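Local coordinates for protein MdbA (Actinomyces oris, PDB 4Z7X) that is a thioredoxin-family thiol-disulfide oxidoreductase that probably forms disulfide bonds in exported proteins, in a pathway linked to sortase-mediated pilus assembly, at residues I31-V35 with L116-P120; V35-W41 with W180-G184. All coordinates share one frame; numbering follows the deposited sequence.

Contact 1: I31-V35 with L116-P120; sequences IPKQV and LDEAP. With 3CX ((2S)-3-(cyclohexylamino)-2-hydroxypropane-1-sulfonic acid), chain C.
Lys33 lies across Asp117 at the end of helix 103-118, and its backbone and its side chain both bond to that one residue. The backbone N of Lys33 gives a hydrogen bond to Asp117 OD1, 2.8 Å long and nearly straight at 163°, and OD1 receives it on its syn lone pair. From there the lysine chain passes over the carboxylate: CB and CG each stay 3.7 Å from Asp117 OD1, CD passes a little farther off, and CE closes to 3.3 Å from the same oxygen. A bend at chi3 (-77°) turns the tip past the carboxylate, and NZ bonds instead to the backbone carbonyl, 3.0 Å from Asp117 O.

Asp117 OD1 also accepts from a water that takes the N-H of Gln34. On the other oxygen, OD2, a second water links to Ile31 O, and Tyr177 OH bonds there too. Beneath this polar layer Pro32 CB rests 4.0 Å from Leu116 CB. In one of its two conformers Gln34 reaches Leu116 O from NE2 through a third water and touches the ring of the bound cyclohexylamino sulfonate, which Pro120 also meets and whose CAE lies 3.7 Å from Leu116 CD2. One carboxylate thus holds two amides of the type I turn from Pro32 to Val35, that of Lys33 directly and that of Gln34 through water, and the nearby ammonium probably favours its charged form.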
ATOM      1  N   ILE A  31      14.163   6.244   2.579  1.00 11.14           N
ATOM      2  CA  ILE A  31      13.132   5.688   1.749  1.00 10.63           C
ATOM      3  C   ILE A  31      13.411   4.198   1.621  1.00 10.20           C
ATOM      4  O   ILE A  31      14.556   3.791   1.400  1.00 10.79           O
ATOM      5  CB  ILE A  31      13.111   6.384   0.352  1.00 12.29           C
ATOM      6  CG1 ILE A  31      12.903   7.911   0.536  1.00 17.05           C
ATOM      7  CG2 ILE A  31      12.045   5.764  -0.567  1.00 11.13           C
ATOM      8  CD1 ILE A  31      12.855   8.716  -0.737  1.00 17.24           C
ATOM      9  N   PRO A  32      12.359   3.343   1.746  1.00  9.58           N
ATOM     10  CA  PRO A  32      12.658   1.904   1.652  1.00  9.90           C
ATOM     11  C   PRO A  32      13.383   1.529   0.354  1.00 10.42           C
ATOM     12  O   PRO A  32      13.133   2.114  -0.706  1.00  9.61           O
ATOM     13  CB  PRO A  32      11.304   1.234   1.781  1.00 11.36           C
ATOM     14  CG  PRO A  32      10.452   2.270   2.465  1.00 10.83           C
ATOM     15  CD  PRO A  32      10.947   3.585   1.945  1.00  9.48           C
ATOM     16  N   LYS A  33      14.270   0.539   0.456  1.00 10.38           N
ATOM     17  CA  LYS A  33      15.130   0.166  -0.671  1.00 12.08           C
ATOM     18  C   LYS A  33      14.388  -0.239  -1.930  1.00 12.38           C
ATOM     19  O   LYS A  33      14.876  -0.023  -3.022  1.00 12.67           O
ATOM     20  CB  LYS A  33      16.043  -0.992  -0.242  1.00 14.76           C
ATOM     21  CG  LYS A  33      17.061  -0.635   0.830  1.00 19.33           C
ATOM     22  CD  LYS A  33      17.699  -1.907   1.421  1.00 32.04           C
ATOM     23  CE  LYS A  33      16.761  -2.613   2.419  1.00 39.92           C
ATOM     24  NZ  LYS A  33      17.281  -3.896   2.993  1.00 40.51           N
ATOM     25  N   GLN A  34      13.245  -0.886  -1.789  1.00 10.83           N
ATOM     26  CA  GLN A  34      12.511  -1.370  -2.952  0.70 13.50           C
ATOM     27  C   GLN A  34      11.433  -0.374  -3.427  1.00 12.69           C
ATOM     28  O   GLN A  34      10.710  -0.653  -4.352  1.00 13.84           O
ATOM     29  CB  GLN A  34      11.940  -2.783  -2.710  0.70 14.86           C
ATOM     30  CG  GLN A  34      13.005  -3.851  -2.443  0.70 15.71           C
ATOM     31  CD  GLN A  34      12.528  -5.270  -2.709  0.70 19.82           C
ATOM     32  OE1 GLN A  34      12.266  -5.633  -3.861  0.70 27.32           O
ATOM     33  NE2 GLN A  34      12.447  -6.107  -1.640  0.70 27.94           N
ATOM     34  N   VAL A  35      11.328   0.788  -2.785  1.00  9.85           N
ATOM     35  CA  VAL A  35      10.370   1.812  -3.181  1.00  9.53           C
ATOM     36  C   VAL A  35      10.862   2.576  -4.405  1.00  9.38           C
ATOM     37  O   VAL A  35      12.030   2.899  -4.554  1.00 10.66           O
ATOM     38  CB  VAL A  35      10.000   2.730  -1.974  1.00 10.58           C
ATOM     39  CG1 VAL A  35       9.483   4.087  -2.412  1.00 11.04           C
ATOM     40  CG2 VAL A  35       8.938   2.000  -1.098  1.00 10.45           C
ATOM     41  N   LEU A 116       9.223  -3.412   4.805  1.00  8.86           N
ATOM     42  CA  LEU A 116       9.711  -3.472   3.432  1.00 10.46           C
ATOM     43  C   LEU A 116      11.185  -3.770   3.334  1.00 10.00           C
ATOM     44  O   LEU A 116      11.628  -4.533   2.476  1.00 12.79           O
ATOM     45  CB  LEU A 116       9.402  -2.178   2.698  1.00  9.22           C
ATOM     46  CG  LEU A 116       7.914  -1.964   2.387  1.00 11.33           C
ATOM     47  CD1 LEU A 116       7.629  -0.554   1.894  1.00 11.87           C
ATOM     48  CD2 LEU A 116       7.373  -2.967   1.356  1.00 13.13           C
ATOM     49  N   ASP A 117      11.955  -3.141   4.200  1.00  9.70           N
ATOM     50  CA  ASP A 117      13.386  -3.271   4.154  1.00 10.11           C
ATOM     51  C   ASP A 117      13.900  -4.574   4.776  1.00 11.68           C
ATOM     52  O   ASP A 117      14.925  -5.078   4.332  1.00 14.93           O
ATOM     53  CB  ASP A 117      14.062  -2.093   4.873  1.00 11.04           C
ATOM     54  CG  ASP A 117      14.188  -0.847   4.006  1.00 12.45           C
ATOM     55  OD1 ASP A 117      13.978  -0.932   2.771  1.00 14.34           O
ATOM     56  OD2 ASP A 117      14.579   0.211   4.563  1.00 13.77           O
ATOM     57  N   GLU A 118      13.216  -5.112   5.800  1.00 11.71           N
ATOM     58  CA  GLU A 118      13.747  -6.236   6.549  0.70 13.83           C
ATOM     59  C   GLU A 118      12.916  -7.521   6.499  1.00 13.09           C
ATOM     60  O   GLU A 118      13.425  -8.608   6.805  1.00 16.22           O
ATOM     61  CB  GLU A 118      13.953  -5.830   7.994  0.70 16.60           C
ATOM     62  CG  GLU A 118      14.887  -4.639   8.139  0.70 21.12           C
ATOM     63  CD  GLU A 118      15.867  -4.822   9.272  0.70 28.52           C
ATOM     64  OE1 GLU A 118      15.544  -5.546  10.237  0.70 35.69           O
ATOM     65  OE2 GLU A 118      16.971  -4.269   9.184  0.70 39.93           O
ATOM     66  N   ALA A 119      11.636  -7.399   6.153  1.00 11.62           N
ATOM     67  CA  ALA A 119      10.736  -8.558   6.095  1.00 11.74           C
ATOM     68  C   ALA A 119       9.753  -8.410   4.918  1.00 12.89           C
ATOM     69  O   ALA A 119       8.532  -8.464   5.098  1.00 10.26           O
ATOM     70  CB  ALA A 119       9.988  -8.712   7.395  1.00 13.50           C
ATOM     71  N   PRO A 120      10.281  -8.213   3.709  1.00 11.88           N
ATOM     72  CA  PRO A 120       9.394  -7.925   2.571  1.00 12.00           C
ATOM     73  C   PRO A 120       8.383  -9.050   2.287  1.00 12.96           C
ATOM     74  O   PRO A 120       7.300  -8.771   1.794  1.00 13.13           O
ATOM     75  CB  PRO A 120      10.365  -7.722   1.399  1.00 13.37           C
ATOM     76  CG  PRO A 120      11.638  -8.410   1.860  1.00 13.19           C
ATOM     77  CD  PRO A 120      11.697  -8.103   3.343  1.00 13.39           C
TER
HETATM   78  OAA 3CX C 501       9.127 -11.423  -9.460  1.00 40.36           O
HETATM   79  OAB 3CX C 501       7.367  -9.627  -9.846  1.00 30.13           O
HETATM   80  OAC 3CX C 501       7.151  -7.727  -7.330  1.00 22.90           O
HETATM   81  OAD 3CX C 501       9.614  -8.995  -9.886  1.00 44.64           O
HETATM   82  CAE 3CX C 501       7.902  -5.722  -1.094  1.00 21.52           C
HETATM   83  CAF 3CX C 501       8.824  -4.830  -1.883  1.00 22.25           C
HETATM   84  CAG 3CX C 501       7.945  -7.206  -1.436  1.00 23.03           C
HETATM   85  CAH 3CX C 501       8.754  -5.174  -3.372  1.00 23.57           C
HETATM   86  CAI 3CX C 501       7.900  -7.587  -2.897  1.00 28.73           C
HETATM   87  CAJ 3CX C 501       8.836  -7.981  -5.706  1.00 21.44           C
HETATM   88  CAK 3CX C 501       8.757  -9.557  -7.632  1.00 22.78           C
HETATM   89  NAL 3CX C 501       8.412  -6.653  -5.222  1.00 20.82           N
HETATM   90  CAM 3CX C 501       8.500  -8.110  -7.183  1.00 22.81           C
HETATM   91  CAN 3CX C 501       7.965  -6.398  -3.814  1.00 28.64           C
HETATM   92  SAO 3CX C 501       8.660  -9.881  -9.264  1.00 33.46           S
HETATM   93  O   HOH W   1      15.916   2.261   3.339  1.00 17.43           O
HETATM   94  O   HOH W   2      12.442  -2.055   0.781  1.00 13.78           O
HETATM   95  O   HOH W   3      13.506  -5.259   0.831  1.00 29.66           O

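Contact 2: V35-W41 with W180-G184; sequences VLSDASW and WVKLG
Ala39 pushes its methyl into the shallow hollow over Gly184, with CB only 3.5 Å from Gly184 CA. The methyl packs directly on the backbone N and CA of the glycine, which brings the loop close to helix 178-190. Trp180 and Leu183 wall the hollow: Ala39 CB is 3.8 Å from Trp180 CD1 and 3.9 Å from Leu183 CG. Leu183 in turn is the bump from the helix. With its CG anti to the backbone N (chi1 -177°), it puts CD1 and CD2 against the Ser37 carbonyl on the type I turn from Leu36 to Ala39, the nearer being CD2 at 3.5 Å from Ser37 O.

The large knob is the Trp180 indole. Its NE1 donates to Ala39 O at 2.9 Å, with an N-H···O angle of 171° and the oxygen almost in the ring plane. Val35 sets CG1 and CG2 near the pyrrole end, and Trp41 CZ3 meets the benzo edge, 3.6 Å from Trp180 CZ2, the two six-membered rings inclined at 62°. A leucine in place of Trp180 would probably leave Ala39 O without its indole donor and open a gap beside Trp41 CZ3 and the Val35 methyls, where the ring now packs. Behind the interface, Asp38 stiffens the loop in an Asx turn: its OD1 takes both N and OG of Ser40, while OD2 forms a salt bridge with Arg191.

The buried Trp180 ring also touches Met109, Met112 and Leu116 of helix 103-118 and Pro96 of strand 91-96. Trp41 begins the edge strand 41-43 and bonds through its backbone to Leu94, so the packing joins helix 178-190 to the margin of the sheet.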
ATOM      1  N   VAL A  35      11.328   0.788  -2.785  1.00  9.85           N
ATOM      2  CA  VAL A  35      10.370   1.812  -3.181  1.00  9.53           C
ATOM      3  C   VAL A  35      10.862   2.576  -4.405  1.00  9.38           C
ATOM      4  O   VAL A  35      12.030   2.899  -4.554  1.00 10.66           O
ATOM      5  CB  VAL A  35      10.000   2.730  -1.974  1.00 10.58           C
ATOM      6  CG1 VAL A  35       9.483   4.087  -2.412  1.00 11.04           C
ATOM      7  CG2 VAL A  35       8.938   2.000  -1.098  1.00 10.45           C
ATOM      8  N   LEU A  36       9.915   2.910  -5.252  1.00  9.60           N
ATOM      9  CA  LEU A  36      10.169   3.611  -6.496  1.00 11.59           C
ATOM     10  C   LEU A  36      10.249   5.123  -6.292  1.00 11.17           C
ATOM     11  O   LEU A  36       9.963   5.643  -5.211  1.00 11.12           O
ATOM     12  CB  LEU A  36       9.098   3.245  -7.500  1.00 11.55           C
ATOM     13  CG  LEU A  36       9.011   1.786  -7.895  1.00 12.88           C
ATOM     14  CD1 LEU A  36       7.873   1.590  -8.839  1.00 14.01           C
ATOM     15  CD2 LEU A  36      10.278   1.305  -8.549  1.00 18.07           C
ATOM     16  N   SER A  37      10.602   5.834  -7.364  1.00 11.94           N
ATOM     17  CA  SER A  37      10.874   7.259  -7.288  0.60 12.66           C
ATOM     18  C   SER A  37       9.627   8.083  -6.989  1.00 12.81           C
ATOM     19  O   SER A  37       9.728   9.258  -6.636  1.00 13.55           O
ATOM     20  CB  SER A  37      11.513   7.739  -8.592  0.60 15.88           C
ATOM     21  OG  SER A  37      10.655   7.531  -9.692  0.60 16.75           O
ATOM     22  N   ASP A  38       8.446   7.454  -7.132  1.00 11.96           N
ATOM     23  CA  ASP A  38       7.165   8.117  -6.792  1.00 11.54           C
ATOM     24  C   ASP A  38       6.579   7.659  -5.470  1.00 12.15           C
ATOM     25  O   ASP A  38       5.419   7.904  -5.194  1.00 12.83           O
ATOM     26  CB  ASP A  38       6.144   7.977  -7.912  1.00 13.65           C
ATOM     27  CG  ASP A  38       5.646   6.566  -8.078  1.00 12.82           C
ATOM     28  OD1 ASP A  38       6.267   5.652  -7.447  1.00 12.62           O
ATOM     29  OD2 ASP A  38       4.673   6.361  -8.859  1.00 16.78           O
ATOM     30  N   ALA A  39       7.402   7.015  -4.647  1.00 10.59           N
ATOM     31  CA  ALA A  39       7.027   6.488  -3.336  1.00  9.99           C
ATOM     32  C   ALA A  39       6.254   5.161  -3.345  1.00  8.71           C
ATOM     33  O   ALA A  39       5.969   4.636  -2.283  1.00  9.58           O
ATOM     34  CB  ALA A  39       6.304   7.524  -2.475  1.00 12.45           C
ATOM     35  N   SER A  40       5.968   4.619  -4.534  1.00  8.69           N
ATOM     36  CA  SER A  40       5.160   3.411  -4.610  1.00  9.11           C
ATOM     37  C   SER A  40       6.041   2.171  -4.425  1.00  8.72           C
ATOM     38  O   SER A  40       7.287   2.212  -4.559  1.00  9.60           O
ATOM     39  CB  SER A  40       4.398   3.302  -5.954  1.00  9.81           C
ATOM     40  OG  SER A  40       5.259   3.218  -7.098  1.00 11.32           O
ATOM     41  N   TRP A  41       5.384   1.045  -4.168  1.00  9.11           N
ATOM     42  CA  TRP A  41       6.032  -0.249  -4.246  1.00 10.21           C
ATOM     43  C   TRP A  41       5.123  -1.220  -4.944  1.00  9.08           C
ATOM     44  O   TRP A  41       3.910  -1.011  -4.984  1.00  9.36           O
ATOM     45  CB  TRP A  41       6.498  -0.763  -2.901  1.00 10.60           C
ATOM     46  CG  TRP A  41       5.497  -1.261  -1.959  1.00 11.21           C
ATOM     47  CD1 TRP A  41       5.234  -2.568  -1.716  1.00 10.83           C
ATOM     48  CD2 TRP A  41       4.683  -0.509  -1.022  1.00 10.41           C
ATOM     49  NE1 TRP A  41       4.325  -2.684  -0.703  1.00 11.88           N
ATOM     50  CE2 TRP A  41       3.962  -1.439  -0.270  1.00 11.22           C
ATOM     51  CE3 TRP A  41       4.460   0.849  -0.790  1.00  9.91           C
ATOM     52  CZ2 TRP A  41       3.079  -1.057   0.736  1.00 11.97           C
ATOM     53  CZ3 TRP A  41       3.571   1.235   0.200  1.00 11.98           C
ATOM     54  CH2 TRP A  41       2.900   0.287   0.955  1.00 12.88           C
ATOM     55  N   TRP A 180      10.160   9.333   2.971  1.00 11.70           N
ATOM     56  CA  TRP A 180       9.221   8.540   2.175  1.00 11.11           C
ATOM     57  C   TRP A 180       7.818   9.125   2.269  1.00 11.57           C
ATOM     58  O   TRP A 180       7.104   9.225   1.281  1.00 11.39           O
ATOM     59  CB  TRP A 180       9.200   7.099   2.693  1.00 10.87           C
ATOM     60  CG  TRP A 180       8.350   6.151   1.909  1.00  9.82           C
ATOM     61  CD1 TRP A 180       8.045   6.212   0.599  1.00 10.29           C
ATOM     62  CD2 TRP A 180       7.699   4.995   2.421  1.00 10.07           C
ATOM     63  NE1 TRP A 180       7.255   5.136   0.235  1.00  9.05           N
ATOM     64  CE2 TRP A 180       7.045   4.366   1.343  1.00  9.37           C
ATOM     65  CE3 TRP A 180       7.642   4.397   3.673  1.00 10.21           C
ATOM     66  CZ2 TRP A 180       6.294   3.215   1.495  1.00 10.04           C
ATOM     67  CZ3 TRP A 180       6.887   3.253   3.827  1.00  8.95           C
ATOM     68  CH2 TRP A 180       6.254   2.656   2.749  1.00  9.15           C
ATOM     69  N   VAL A 181       7.413   9.490   3.475  1.00 10.37           N
ATOM     70  CA  VAL A 181       6.113  10.134   3.701  1.00 11.91           C
ATOM     71  C   VAL A 181       6.020  11.418   2.853  1.00 13.45           C
ATOM     72  O   VAL A 181       5.053  11.638   2.124  1.00 14.20           O
ATOM     73  CB  VAL A 181       5.914  10.441   5.194  1.00 13.37           C
ATOM     74  CG1 VAL A 181       4.636  11.196   5.446  1.00 16.31           C
ATOM     75  CG2 VAL A 181       5.979   9.164   6.023  1.00 12.85           C
ATOM     76  N   LYS A 182       7.074  12.241   2.908  1.00 13.59           N
ATOM     77  CA  LYS A 182       7.094  13.466   2.139  0.60 13.34           C
ATOM     78  C   LYS A 182       6.984  13.171   0.612  1.00 13.93           C
ATOM     79  O   LYS A 182       6.266  13.864  -0.122  1.00 15.65           O
ATOM     80  CB  LYS A 182       8.353  14.289   2.493  0.60 14.88           C
ATOM     81  CG  LYS A 182       8.253  14.927   3.880  0.60 19.52           C
ATOM     82  CD  LYS A 182       9.405  15.865   4.297  0.60 26.87           C
ATOM     83  CE  LYS A 182      10.468  15.218   5.198  0.60 34.06           C
ATOM     84  NZ  LYS A 182      10.206  15.301   6.676  0.60 32.37           N
ATOM     85  N   LEU A 183       7.674  12.151   0.145  1.00 12.46           N
ATOM     86  CA  LEU A 183       7.675  11.834  -1.283  1.00 12.70           C
ATOM     87  C   LEU A 183       6.288  11.371  -1.730  1.00 12.16           C
ATOM     88  O   LEU A 183       5.836  11.708  -2.837  1.00 12.25           O
ATOM     89  CB  LEU A 183       8.719  10.758  -1.593  1.00 12.05           C
ATOM     90  CG  LEU A 183       8.896  10.379  -3.047  1.00 13.54           C
ATOM     91  CD1 LEU A 183       9.396  11.546  -3.898  1.00 16.52           C
ATOM     92  CD2 LEU A 183       9.912   9.243  -3.146  1.00 13.39           C
ATOM     93  N   GLY A 184       5.624  10.587  -0.897  1.00 10.58           N
ATOM     94  CA  GLY A 184       4.289  10.099  -1.309  1.00 11.61           C
ATOM     95  C   GLY A 184       3.325  11.263  -1.461  1.00 12.65           C
ATOM     96  O   GLY A 184       2.506  11.302  -2.354  1.00 13.73           O
TER

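In the fold
Contacts 1 and 2 adjoin, their centres about 11 Å apart, and Val35 belongs to both. Along the chain their segments alternate: 31-35 leads straight into 35-41, then 116-120 follows, and 180-184 comes last. One loop ahead of edge strand 41-43 is therefore laid first against the end of helix 103-118 and then against helix 178-190. Pro32 and Leu116 of contact 1 pack on Trp180 of contact 2, while Leu116 also touches Trp41. The loop thus ties two helices to the outer strand of the thioredoxin-type sheet, and Leu116 and Trp41 carry the shared packing up to the bound cyclohexylamino sulfonate.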